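Local coordinates for putative peptide ABC-transport system periplasmic peptide-binding protein (Campylobacter jejuni, PDB 4OEV) that binds nickel(II), here together with oxalate, as the extracytoplasmic solute-binding component of an ABC-type importer, at residues S23-A28 and E409-G414. Residues are numbered along the deposited sequence; the frame is centred on the assembly and turned at random.
With NI (nickel (II) ion), chain C.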
ATOM      1  N   SER A  23       3.604   9.241   5.534  1.00 38.85           N
ATOM      2  CA  SER A  23       3.697   8.112   4.604  1.00 36.46           C
ATOM      3  C   SER A  23       2.358   7.372   4.444  1.00 33.90           C
ATOM      4  O   SER A  23       1.797   6.909   5.438  1.00 30.98           O
ATOM      5  CB  SER A  23       4.676   7.091   5.094  1.00 33.59           C
ATOM      6  OG  SER A  23       4.683   5.982   4.221  1.00 35.84           O
ATOM      7  N   GLU A  24       1.901   7.196   3.207  1.00 34.09           N
ATOM      8  CA  GLU A  24       0.705   6.394   2.960  1.00 36.15           C
ATOM      9  C   GLU A  24       1.015   5.154   2.134  1.00 34.66           C
ATOM     10  O   GLU A  24       0.123   4.601   1.504  1.00 31.91           O
ATOM     11  CB  GLU A  24      -0.386   7.225   2.265  1.00 36.71           C
ATOM     12  CG  GLU A  24      -0.944   8.291   3.200  1.00 42.13           C
ATOM     13  CD  GLU A  24      -2.210   8.921   2.682  1.00 49.42           C
ATOM     14  OE1 GLU A  24      -2.282   9.259   1.479  1.00 51.16           O
ATOM     15  OE2 GLU A  24      -3.170   9.008   3.467  1.00 50.88           O
ATOM     16  N   ASP A  25       2.282   4.742   2.145  1.00 34.60           N
ATOM     17  CA  ASP A  25       2.786   3.562   1.418  1.00 36.52           C
ATOM     18  C   ASP A  25       2.506   3.690  -0.086  1.00 34.45           C
ATOM     19  O   ASP A  25       2.406   2.677  -0.783  1.00 31.69           O
ATOM     20  CB  ASP A  25       2.188   2.234   1.916  1.00 37.51           C
ATOM     21  CG  ASP A  25       2.631   1.849   3.318  1.00 43.37           C
ATOM     22  OD1 ASP A  25       3.554   2.487   3.856  1.00 48.98           O
ATOM     23  OD2 ASP A  25       2.073   0.873   3.889  1.00 41.05           O
ATOM     24  N   HIS A  26       2.395   4.918  -0.597  1.00 36.29           N
ATOM     25  CA  HIS A  26       2.170   5.081  -2.036  1.00 35.23           C
ATOM     26  C   HIS A  26       3.346   5.675  -2.805  1.00 37.01           C
ATOM     27  O   HIS A  26       3.367   5.607  -4.022  1.00 36.03           O
ATOM     28  CB  HIS A  26       0.970   5.976  -2.313  1.00 29.72           C
ATOM     29  CG  HIS A  26      -0.320   5.262  -2.225  1.00 28.64           C
ATOM     30  ND1 HIS A  26      -0.871   4.860  -1.028  1.00 25.93           N
ATOM     31  CD2 HIS A  26      -1.159   4.819  -3.202  1.00 26.80           C
ATOM     32  CE1 HIS A  26      -2.014   4.228  -1.275  1.00 31.16           C
ATOM     33  NE2 HIS A  26      -2.185   4.177  -2.573  1.00 26.86           N
ATOM     34  N   ASP A  27       4.323   6.241  -2.116  1.00 36.50           N
ATOM     35  CA  ASP A  27       5.381   6.967  -2.824  1.00 37.57           C
ATOM     36  C   ASP A  27       6.720   6.233  -2.850  1.00 36.26           C
ATOM     37  O   ASP A  27       6.904   5.209  -2.179  1.00 36.92           O
ATOM     38  CB  ASP A  27       5.575   8.332  -2.197  1.00 37.77           C
ATOM     39  CG  ASP A  27       6.227   8.238  -0.843  1.00 38.97           C
ATOM     40  OD1 ASP A  27       7.467   8.207  -0.824  1.00 40.79           O
ATOM     41  OD2 ASP A  27       5.510   8.169   0.181  1.00 38.78           O
ATOM     42  N   ALA A  28       7.641   6.743  -3.664  1.00 37.82           N
ATOM     43  CA  ALA A  28       8.987   6.173  -3.731  1.00 38.13           C
ATOM     44  C   ALA A  28      10.047   7.160  -3.236  1.00 41.86           C
ATOM     45  O   ALA A  28      11.251   6.879  -3.382  1.00 42.25           O
ATOM     46  CB  ALA A  28       9.328   5.703  -5.170  1.00 34.45           C
ATOM     47  N   GLU A 409      -7.382  10.009   8.804  1.00 33.39           N
ATOM     48  CA  GLU A 409      -6.268   9.157   8.406  1.00 31.06           C
ATOM     49  C   GLU A 409      -6.678   7.692   8.352  1.00 30.40           C
ATOM     50  O   GLU A 409      -5.832   6.791   8.317  1.00 30.53           O
ATOM     51  CB  GLU A 409      -5.059   9.402   9.368  1.00 34.33           C
ATOM     52  CG  GLU A 409      -4.445  10.777   9.166  1.00 34.44           C
ATOM     53  CD  GLU A 409      -5.171  11.918   9.912  1.00 39.28           C
ATOM     54  OE1 GLU A 409      -5.372  11.817  11.149  1.00 41.02           O
ATOM     55  OE2 GLU A 409      -5.506  12.940   9.274  1.00 41.05           O
ATOM     56  N   GLY A 410      -7.992   7.412   8.263  1.00 27.66           N
ATOM     57  CA  GLY A 410      -8.394   6.020   8.138  1.00 25.03           C
ATOM     58  C   GLY A 410      -8.456   5.665   6.635  1.00 26.92           C
ATOM     59  O   GLY A 410      -8.577   6.546   5.784  1.00 28.76           O
ATOM     60  N   TRP A 411      -8.312   4.389   6.316  1.00 25.61           N
ATOM     61  CA  TRP A 411      -8.312   3.946   4.925  1.00 21.98           C
ATOM     62  C   TRP A 411      -9.562   3.105   4.617  1.00 23.77           C
ATOM     63  O   TRP A 411      -9.670   2.501   3.552  1.00 25.83           O
ATOM     64  CB  TRP A 411      -7.075   3.111   4.624  1.00 23.96           C
ATOM     65  CG  TRP A 411      -5.777   3.833   4.676  1.00 29.17           C
ATOM     66  CD1 TRP A 411      -5.568   5.176   4.822  1.00 32.62           C
ATOM     67  CD2 TRP A 411      -4.495   3.223   4.570  1.00 32.55           C
ATOM     68  NE1 TRP A 411      -4.194   5.434   4.861  1.00 33.60           N
ATOM     69  CE2 TRP A 411      -3.528   4.243   4.702  1.00 33.86           C
ATOM     70  CE3 TRP A 411      -4.067   1.896   4.414  1.00 35.84           C
ATOM     71  CZ2 TRP A 411      -2.147   3.977   4.650  1.00 35.06           C
ATOM     72  CZ3 TRP A 411      -2.689   1.639   4.371  1.00 35.92           C
ATOM     73  CH2 TRP A 411      -1.766   2.669   4.483  1.00 34.69           C
ATOM     74  N   ASN A 412     -10.498   3.091   5.563  1.00 23.88           N
ATOM     75  CA  ASN A 412     -11.716   2.326   5.426  1.00 25.87           C
ATOM     76  C   ASN A 412     -12.725   3.139   4.612  1.00 25.49           C
ATOM     77  O   ASN A 412     -13.657   3.727   5.162  1.00 25.71           O
ATOM     78  CB  ASN A 412     -12.246   1.977   6.838  1.00 25.21           C
ATOM     79  CG  ASN A 412     -13.448   1.058   6.827  1.00 28.17           C
ATOM     80  OD1 ASN A 412     -14.139   0.881   5.783  1.00 26.30           O
ATOM     81  ND2 ASN A 412     -13.776   0.529   7.999  1.00 27.62           N
ATOM     82  N   PHE A 413     -12.549   3.159   3.294  1.00 24.61           N
ATOM     83  CA  PHE A 413     -13.260   4.059   2.467  1.00 25.82           C
ATOM     84  C   PHE A 413     -14.708   3.638   2.167  1.00 26.58           C
ATOM     85  O   PHE A 413     -15.481   4.499   1.740  1.00 24.81           O
ATOM     86  CB  PHE A 413     -12.502   4.278   1.148  1.00 28.93           C
ATOM     87  CG  PHE A 413     -11.134   4.958   1.330  1.00 25.15           C
ATOM     88  CD1 PHE A 413     -10.895   5.746   2.422  1.00 27.33           C
ATOM     89  CD2 PHE A 413     -10.170   4.889   0.350  1.00 28.38           C
ATOM     90  CE1 PHE A 413      -9.638   6.386   2.594  1.00 31.54           C
ATOM     91  CE2 PHE A 413      -8.936   5.549   0.519  1.00 29.58           C
ATOM     92  CZ  PHE A 413      -8.690   6.281   1.618  1.00 30.58           C
ATOM     93  N   GLY A 414     -15.024   2.347   2.370  1.00 25.21           N
ATOM     94  CA  GLY A 414     -16.366   1.809   2.157  1.00 24.16           C
ATOM     95  C   GLY A 414     -17.241   1.911   3.389  1.00 26.34           C
ATOM     96  O   GLY A 414     -18.427   1.578   3.329  1.00 27.63           O
TER
HETATM   97 NI    NI C 501      -3.570   2.924  -3.783  1.00 27.31          NI
HETATM   98  O   HOH W   1      -3.984   4.778  -4.313  1.00 17.81           O
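Trp-411 carries the second segment's side of the contact, its indole reaching across to Glu-24 and Asp-25 while the two backbones stay well apart. With CG beside the backbone N and anti to the carbonyl carbon (chi1 -66°), the ring is directed at the first segment. Its pyrrole side passes the end of Glu-24, where Trp-411 NE1 and Glu-24 OE2 are 4.0 Å apart, too long for a hydrogen bond; the carboxylate stands almost upright against the indole, the planes 81° apart. Farther round the ring, Trp-411 CZ2 lies 3.9 Å from Glu-24 O. Glu-24 O accepts a hydrogen bond from His-26 ND1 at 2.7 Å, the donor rising above the carbonyl plane yet the oxygen staying close to the imidazole plane. This bond helps fix the turn of the imidazole; His-26 NE2 binds nickel at 2.2 Å, so Trp-411 touches a second-shell group of the metal site that His-26 shares with His-480 and His-481. At the far edge of the indole, near its plane, Trp-411 CH2 comes 4.3 Å from Asp-25 OD2, itself hydrogen-bonded to His-393. The indole thus flanks the nickel- and oxalate-binding pocket of this family 5 solute-binding protein, its side chain about 7 Å from the oxalate. Arg-396 of helix 395-398 makes a cation-pi contact with the indole; the contact joins the loop between strand 6-11 and helix 30-33 to the one leading from helix 395-398 to helix 419-429.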